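Side-chain contacts in enoyl-CoA hydratase/isomerase (Mycobacterium avium, PDB 3P5M), which probably catalyses the hydration or isomerisation of enoyl-CoA thioesters, as a member of the crotonase family: residues R86-L91 with A111-L116; L143-L146 with R152-R155; E161-S164 with E170-M173. All blocks are in the same frame, centred on the assembly; numbering follows the deposited sequence. Where two conformers were deposited one is given.

In the fold
The three contacts follow one another along the chain, all within the enoyl-CoA hydratase/isomerase family region. Contact 1 joins the end of helix 74-90 to the end of helix 106-113, beside the six-stranded sheet. Contacts 2 and 3 lie further out, with centres about 10 Å apart; contact 1 is about 17 Å from contact 2 and 18 Å from contact 3, centre to centre. L112 joins all three, since its CD1 packs on L144 CD2 and on M173 CG. The salt bridge R155-E161 also ties contacts 2 and 3. All three reach neighbouring subunits of the six-chain assembly. Together they link helix packing beside the main sheet to the small sheet and the interfaces.

Contact 1: residues R86-L91 with A111-L116; sequences RAITSL and ALACDL
The last turn of helix 74-90 lies against the end of helix 106-113, with I88 opposite C114 and T89 opposite A113. The CA atoms of T89 and A113 are 6.1 Å apart. Residues after C114 lead into strand 116-119. I88 carries most of the contact. Its CG2 branch is anti to the backbone N and reaches the second helix end. There I88 CG2 lies 3.5 Å from A113 O and 3.8 Å from C114 CA. The same methyl is 4.2 Å from C114 SG, although the C114 side chain sets out away from helix 74-90. In this crotonase-family fold the contact packs two helix ends beside the parallel part of the main sheet; I88 and C114 both also touch V95 of strand 95-99. T89 adds a second methyl to the A113 carbonyl, with T89 CG2 3.7 Å from A113 O. A113 CB meets both methyls, 4.3 Å from I88 CG2 and from T89 CG2. The T89 hydroxyl turns back to its own helix, where OG1 donates to R86 O at 3.0 Å. K206 NZ hydrogen-bonds to I88 O and forms a salt bridge with D115 OD2. R150 NH2 of the second subunit hydrogen-bonds to L112 O.

Contact 2: residues L143-L146 with R152-R155; sequences LLPL and RTSR
T153 meets the peptide link between L144 and P145. The CB of T153 points at this link from helix 150-159 and splits into a hydroxyl and a methyl. OG1 stands beside the backbone N of T153 (chi1 -51°), which leaves CG2 anti to it. The hydroxyl lies against the link, with T153 OG1 3.5 Å from L144 C and 3.4 Å from P145 N. The proline nitrogen carries no N-H, so this is a packing contact. T153 OG1 is hydrogen-bonded to G149 O, four residues back and just ahead of helix 150-159. OG1 also meets the proline ring, with P145 CD at 3.9 Å from T153 OG1. The two side chains cross at about a right angle. The methyl takes the other branch, and T153 CG2 rests on L144 CB at 3.7 Å. L144 CB is also 3.6 Å from T153 OG1, so it touches both branches. Beyond the contact, L144 packs on L127, and P145 touches T213 of the third subunit. This is close packing of two successive short helices in the crotonase-family fold, next to a subunit interface.

Contact 3: residues E161-S164 with E170-M173; sequences EKIS and EWGM
I163, shortly before helix 165-171, packs on W171 near the helix's end and on M173 just after it. In this crotonase-family fold, strand 163-164 runs directly into helix 165-171, which closes in a Schellman motif at G172. The strand is outermost, within this chain, in the small three-stranded sheet, and I163 pairs through its backbone with F125. G172, with positive phi (84°), is the first residue to leave helical geometry. S164 is the N-cap residue at the other end of the helix.

The aliphatic-aromatic contact is with the six-membered part of the indole. I163 CD1 comes closest, 3.7 Å from W171 CH2, and is 4.0 Å from W171 CZ3. I163 CG2 sits over one ring face, about 4.0 Å above the plane and offset toward the rim. The two side chains cross at about a right angle. R152 makes a cation-pi interaction with the same indole.

The polar contacts lie outside the pair. K162 NZ forms a salt bridge with D181 of the fourth subunit.

The aliphatic contact with M173 is lighter. Its CG is anti to the backbone N (chi1 -166°), and the chain bends at chi3. M156 of helix 150-159 packs on both I163 and M173. The bend brings M173 CE to 4.2 Å from I163 CG2.

Contact 1: residues R86-L91 with A111-L116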
loop_
_atom_site.group_PDB
_atom_site.type_symbol
_atom_site.label_atom_id
_atom_site.label_comp_id
_atom_site.label_asym_id
_atom_site.label_seq_id
_atom_site.Cartn_x
_atom_site.Cartn_y
_atom_site.Cartn_z
ATOM N N ARG B 86 -30.013 -14.938 4.112
ATOM C CA ARG B 86 -30.654 -14.566 5.360
ATOM C C ARG B 86 -30.380 -15.571 6.480
ATOM O O ARG B 86 -30.055 -15.158 7.576
ATOM C CB ARG B 86 -32.150 -14.292 5.199
ATOM C CG ARG B 86 -32.859 -13.970 6.552
ATOM C CD ARG B 86 -32.312 -12.713 7.326
ATOM N NE ARG B 86 -32.775 -11.446 6.747
ATOM C CZ ARG B 86 -32.575 -10.234 7.281
ATOM N NH1 ARG B 86 -31.941 -10.086 8.448
ATOM N NH2 ARG B 86 -33.024 -9.150 6.642
ATOM N N ALA B 87 -30.484 -16.863 6.188
ATOM C CA ALA B 87 -30.158 -17.925 7.159
ATOM C C ALA B 87 -28.723 -17.878 7.715
ATOM O O ALA B 87 -28.492 -18.087 8.926
ATOM C CB ALA B 87 -30.449 -19.293 6.540
ATOM N N ILE B 88 -27.744 -17.628 6.849
ATOM C CA ILE B 88 -26.368 -17.476 7.326
ATOM C C ILE B 88 -26.237 -16.232 8.234
ATOM O O ILE B 88 -25.670 -16.311 9.310
ATOM C CB ILE B 88 -25.350 -17.376 6.142
ATOM C CG1 ILE B 88 -25.249 -18.698 5.372
ATOM C CG2 ILE B 88 -24.006 -17.004 6.654
ATOM C CD1 ILE B 88 -24.799 -18.523 3.860
ATOM N N THR B 89 -26.752 -15.091 7.807
ATOM C CA THR B 89 -26.596 -13.871 8.626
ATOM C C THR B 89 -27.377 -13.960 9.958
ATOM O O THR B 89 -27.027 -13.294 10.951
ATOM C CB THR B 89 -27.031 -12.579 7.888
ATOM O OG1 THR B 89 -28.407 -12.682 7.487
ATOM C CG2 THR B 89 -26.189 -12.338 6.636
ATOM N N SER B 90 -28.404 -14.810 9.976
ATOM C CA SER B 90 -29.306 -14.900 11.101
ATOM C C SER B 90 -28.967 -16.052 12.053
ATOM O O SER B 90 -29.353 -15.990 13.219
ATOM C CB SER B 90 -30.769 -14.999 10.609
ATOM O OG SER B 90 -31.632 -15.212 11.719
ATOM N N LEU B 91 -28.245 -17.083 11.581
ATOM C CA LEU B 91 -27.763 -18.145 12.480
ATOM C C LEU B 91 -26.969 -17.553 13.631
ATOM O O LEU B 91 -25.994 -16.833 13.372
ATOM C CB LEU B 91 -26.893 -19.168 11.729
ATOM C CG LEU B 91 -26.288 -20.339 12.525
ATOM C CD1 LEU B 91 -27.311 -21.385 12.870
ATOM C CD2 LEU B 91 -25.203 -21.004 11.747
ATOM N N ALA B 111 -20.424 -16.276 -0.083
ATOM C CA ALA B 111 -19.192 -16.126 0.696
ATOM C C ALA B 111 -19.348 -14.886 1.575
ATOM O O ALA B 111 -19.095 -14.924 2.777
ATOM C CB ALA B 111 -18.005 -15.961 -0.237
ATOM N N LEU B 112 -19.817 -13.793 0.989
ATOM C CA LEU B 112 -19.870 -12.506 1.721
ATOM C C LEU B 112 -20.977 -12.403 2.773
ATOM O O LEU B 112 -20.915 -11.571 3.687
ATOM C CB LEU B 112 -19.912 -11.330 0.744
ATOM C CG LEU B 112 -18.776 -11.280 -0.276
ATOM C CD1 LEU B 112 -18.791 -9.966 -1.040
ATOM C CD2 LEU B 112 -17.402 -11.456 0.399
ATOM N N ALA B 113 -21.968 -13.272 2.709
ATOM C CA ALA B 113 -22.937 -13.370 3.794
ATOM C C ALA B 113 -22.310 -13.953 5.084
ATOM O O ALA B 113 -22.798 -13.704 6.195
ATOM C CB ALA B 113 -24.137 -14.206 3.355
ATOM N N CYS B 114 -21.210 -14.690 4.943
ATOM C CA CYS B 114 -20.590 -15.345 6.096
ATOM C C CYS B 114 -19.915 -14.344 7.033
ATOM O O CYS B 114 -19.564 -13.236 6.633
ATOM C CB CYS B 114 -19.592 -16.414 5.637
ATOM S SG CYS B 114 -20.376 -17.675 4.626
ATOM N N ASP B 115 -19.742 -14.743 8.280
ATOM C CA ASP B 115 -19.060 -13.894 9.264
ATOM C C ASP B 115 -17.577 -13.669 9.026
ATOM O O ASP B 115 -17.082 -12.598 9.274
ATOM C CB ASP B 115 -19.300 -14.455 10.648
ATOM C CG ASP B 115 -20.761 -14.648 10.891
ATOM O OD1 ASP B 115 -21.442 -13.604 10.917
ATOM O OD2 ASP B 115 -21.207 -15.798 11.003
ATOM N N LEU B 116 -16.880 -14.685 8.551
ATOM C CA LEU B 116 -15.464 -14.578 8.233
ATOM C C LEU B 116 -15.303 -15.282 6.918
ATOM O O LEU B 116 -16.026 -16.240 6.656
ATOM C CB LEU B 116 -14.631 -15.277 9.310
ATOM C CG LEU B 116 -14.792 -14.785 10.755
ATOM C CD1 LEU B 116 -14.088 -15.727 11.706
ATOM C CD2 LEU B 116 -14.270 -13.325 10.920
#

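Contact 2: residues L143-L146 with R152-R155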
loop_
_atom_site.group_PDB
_atom_site.type_symbol
_atom_site.label_atom_id
_atom_site.label_comp_id
_atom_site.label_asym_id
_atom_site.label_seq_id
_atom_site.Cartn_x
_atom_site.Cartn_y
_atom_site.Cartn_z
ATOM N N LEU B 143 -25.174 -6.184 0.668
ATOM C CA LEU B 143 -23.981 -6.670 1.392
ATOM C C LEU B 143 -22.725 -5.897 1.020
ATOM O O LEU B 143 -22.045 -5.364 1.880
ATOM C CB LEU B 143 -23.705 -8.169 1.142
ATOM C CG LEU B 143 -24.759 -9.204 1.587
ATOM C CD1 LEU B 143 -24.438 -10.573 1.019
ATOM C CD2 LEU B 143 -24.753 -9.264 3.101
ATOM N N LEU B 144 -22.431 -5.835 -0.264
ATOM C CA LEU B 144 -21.208 -5.187 -0.745
ATOM C C LEU B 144 -20.929 -3.721 -0.290
ATOM O O LEU B 144 -19.805 -3.407 0.137
ATOM C CB LEU B 144 -21.083 -5.396 -2.268
ATOM C CG LEU B 144 -20.549 -6.766 -2.739
ATOM C CD1 LEU B 144 -20.859 -7.076 -4.213
ATOM C CD2 LEU B 144 -19.041 -6.762 -2.581
ATOM N N PRO B 145 -21.923 -2.821 -0.339
ATOM C CA PRO B 145 -21.558 -1.449 0.067
ATOM C C PRO B 145 -21.081 -1.296 1.529
ATOM O O PRO B 145 -20.256 -0.415 1.822
ATOM C CB PRO B 145 -22.864 -0.665 -0.138
ATOM C CG PRO B 145 -23.599 -1.392 -1.215
ATOM C CD PRO B 145 -23.297 -2.879 -0.909
ATOM N N LEU B 146 -21.583 -2.142 2.430
ATOM C CA LEU B 146 -21.155 -2.105 3.837
ATOM C C LEU B 146 -19.837 -2.858 4.010
ATOM O O LEU B 146 -19.348 -3.013 5.115
ATOM C CB LEU B 146 -22.275 -2.665 4.766
ATOM C CG LEU B 146 -23.420 -1.688 5.113
ATOM C CD1 LEU B 146 -22.885 -0.531 5.941
ATOM C CD2 LEU B 146 -24.126 -1.131 3.844
ATOM N N ARG B 152 -16.938 1.107 -5.237
ATOM C CA ARG B 152 -16.290 -0.126 -5.646
ATOM C C ARG B 152 -17.356 -1.179 -5.964
ATOM O O ARG B 152 -17.140 -2.024 -6.810
ATOM C CB ARG B 152 -15.296 -0.611 -4.577
ATOM C CG ARG B 152 -13.957 0.182 -4.485
ATOM C CD ARG B 152 -13.238 -0.312 -3.251
ATOM N NE ARG B 152 -11.923 0.283 -3.042
ATOM C CZ ARG B 152 -11.389 0.530 -1.847
ATOM N NH1 ARG B 152 -10.192 1.047 -1.791
ATOM N NH2 ARG B 152 -12.072 0.315 -0.729
ATOM N N THR B 153 -18.514 -1.108 -5.290
ATOM C CA THR B 153 -19.673 -1.945 -5.643
ATOM C C THR B 153 -20.232 -1.701 -7.039
ATOM O O THR B 153 -20.412 -2.649 -7.776
ATOM C CB THR B 153 -20.821 -1.853 -4.610
ATOM O OG1 THR B 153 -20.312 -2.082 -3.293
ATOM C CG2 THR B 153 -21.901 -2.910 -4.919
ATOM N N SER B 154 -20.528 -0.440 -7.372
ATOM C CA SER B 154 -21.004 -0.053 -8.711
ATOM C C SER B 154 -20.065 -0.569 -9.771
ATOM O O SER B 154 -20.514 -1.095 -10.772
ATOM C CB SER B 154 -21.104 1.475 -8.892
ATOM O OG SER B 154 -21.757 2.065 -7.795
ATOM N N ARG B 155 -18.767 -0.398 -9.556
ATOM C CA ARG B 155 -17.793 -0.918 -10.480
ATOM C C ARG B 155 -17.907 -2.443 -10.626
ATOM O O ARG B 155 -18.098 -2.928 -11.746
ATOM C CB ARG B 155 -16.349 -0.505 -10.122
ATOM C CG ARG B 155 -15.329 -0.994 -11.185
ATOM C CD ARG B 155 -13.927 -0.382 -11.029
ATOM N NE ARG B 155 -12.958 -0.979 -11.962
ATOM C CZ ARG B 155 -11.771 -0.453 -12.244
ATOM N NH1 ARG B 155 -11.422 0.693 -11.673
ATOM N NH2 ARG B 155 -10.933 -1.061 -13.107
#

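Contact 3: residues E161-S164 with E170-M173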
loop_
_atom_site.group_PDB
_atom_site.type_symbol
_atom_site.label_atom_id
_atom_site.label_comp_id
_atom_site.label_asym_id
_atom_site.label_seq_id
_atom_site.Cartn_x
_atom_site.Cartn_y
_atom_site.Cartn_z
ATOM N N GLU B 161 -15.786 -7.147 -13.446
ATOM C CA GLU B 161 -14.356 -7.489 -13.320
ATOM C C GLU B 161 -14.158 -8.469 -12.193
ATOM O O GLU B 161 -14.904 -8.439 -11.200
ATOM C CB GLU B 161 -13.487 -6.229 -13.071
ATOM C CG GLU B 161 -13.329 -5.363 -14.305
ATOM C CD GLU B 161 -12.982 -3.889 -14.003
ATOM O OE1 GLU B 161 -12.685 -3.531 -12.847
ATOM O OE2 GLU B 161 -13.029 -3.087 -14.942
ATOM N N LYS B 162 -13.156 -9.333 -12.345
ATOM C CA LYS B 162 -12.730 -10.236 -11.288
ATOM C C LYS B 162 -11.959 -9.416 -10.260
ATOM O O LYS B 162 -11.079 -8.630 -10.621
ATOM C CB LYS B 162 -11.803 -11.334 -11.844
ATOM C CG LYS B 162 -12.550 -12.376 -12.717
ATOM C CD LYS B 162 -11.586 -13.421 -13.312
ATOM C CE LYS B 162 -12.294 -14.219 -14.414
ATOM N NZ LYS B 162 -11.331 -15.108 -15.112
ATOM N N ILE B 163 -12.295 -9.602 -8.980
ATOM C CA ILE B 163 -11.517 -9.001 -7.903
ATOM C C ILE B 163 -10.696 -10.078 -7.219
ATOM O O ILE B 163 -11.257 -11.017 -6.638
ATOM C CB ILE B 163 -12.445 -8.335 -6.861
ATOM C CG1 ILE B 163 -13.509 -7.443 -7.569
ATOM C CG2 ILE B 163 -11.605 -7.610 -5.799
ATOM C CD1 ILE B 163 -12.905 -6.307 -8.515
ATOM N N SER B 164 -9.377 -9.921 -7.236
ATOM C CA SER B 164 -8.465 -10.914 -6.673
ATOM C C SER B 164 -8.680 -11.054 -5.183
ATOM O O SER B 164 -9.202 -10.135 -4.528
ATOM C CB SER B 164 -7.012 -10.493 -6.912
ATOM O OG SER B 164 -6.689 -9.367 -6.100
ATOM N N GLU B 170 -7.683 -6.024 0.741
ATOM C CA GLU B 170 -7.273 -4.623 0.926
ATOM C C GLU B 170 -8.482 -3.687 1.083
ATOM O O GLU B 170 -8.445 -2.696 1.853
ATOM C CB GLU B 170 -6.472 -4.138 -0.271
ATOM C CG GLU B 170 -5.132 -4.751 -0.455
ATOM C CD GLU B 170 -4.512 -4.397 -1.819
ATOM O OE1 GLU B 170 -4.946 -3.397 -2.451
ATOM O OE2 GLU B 170 -3.597 -5.134 -2.263
ATOM N N TRP B 171 -9.525 -4.008 0.309
ATOM C CA TRP B 171 -10.772 -3.284 0.263
ATOM C C TRP B 171 -11.615 -3.509 1.493
ATOM O O TRP B 171 -12.559 -2.770 1.694
ATOM C CB TRP B 171 -11.587 -3.767 -0.948
ATOM C CG TRP B 171 -11.091 -3.257 -2.280
ATOM C CD1 TRP B 171 -9.919 -2.557 -2.544
ATOM C CD2 TRP B 171 -11.732 -3.446 -3.535
ATOM N NE1 TRP B 171 -9.846 -2.265 -3.883
ATOM C CE2 TRP B 171 -10.939 -2.796 -4.517
ATOM C CE3 TRP B 171 -12.935 -4.066 -3.928
ATOM C CZ2 TRP B 171 -11.291 -2.785 -5.887
ATOM C CZ3 TRP B 171 -13.273 -4.041 -5.276
ATOM C CH2 TRP B 171 -12.452 -3.392 -6.240
ATOM N N GLY B 172 -11.346 -4.574 2.253
ATOM C CA GLY B 172 -12.201 -4.920 3.432
ATOM C C GLY B 172 -13.439 -5.724 3.060
ATOM O O GLY B 172 -14.420 -5.796 3.854
ATOM N N MET B 173 -13.392 -6.370 1.865
ATOM C CA MET B 173 -14.485 -7.235 1.428
ATOM C C MET B 173 -14.552 -8.502 2.253
ATOM O O MET B 173 -15.618 -9.013 2.531
ATOM C CB MET B 173 -14.299 -7.655 -0.049
ATOM C CG MET B 173 -15.548 -8.282 -0.706
ATOM S SD MET B 173 -15.245 -9.115 -2.320
ATOM C CE MET B 173 -14.920 -7.628 -3.275
#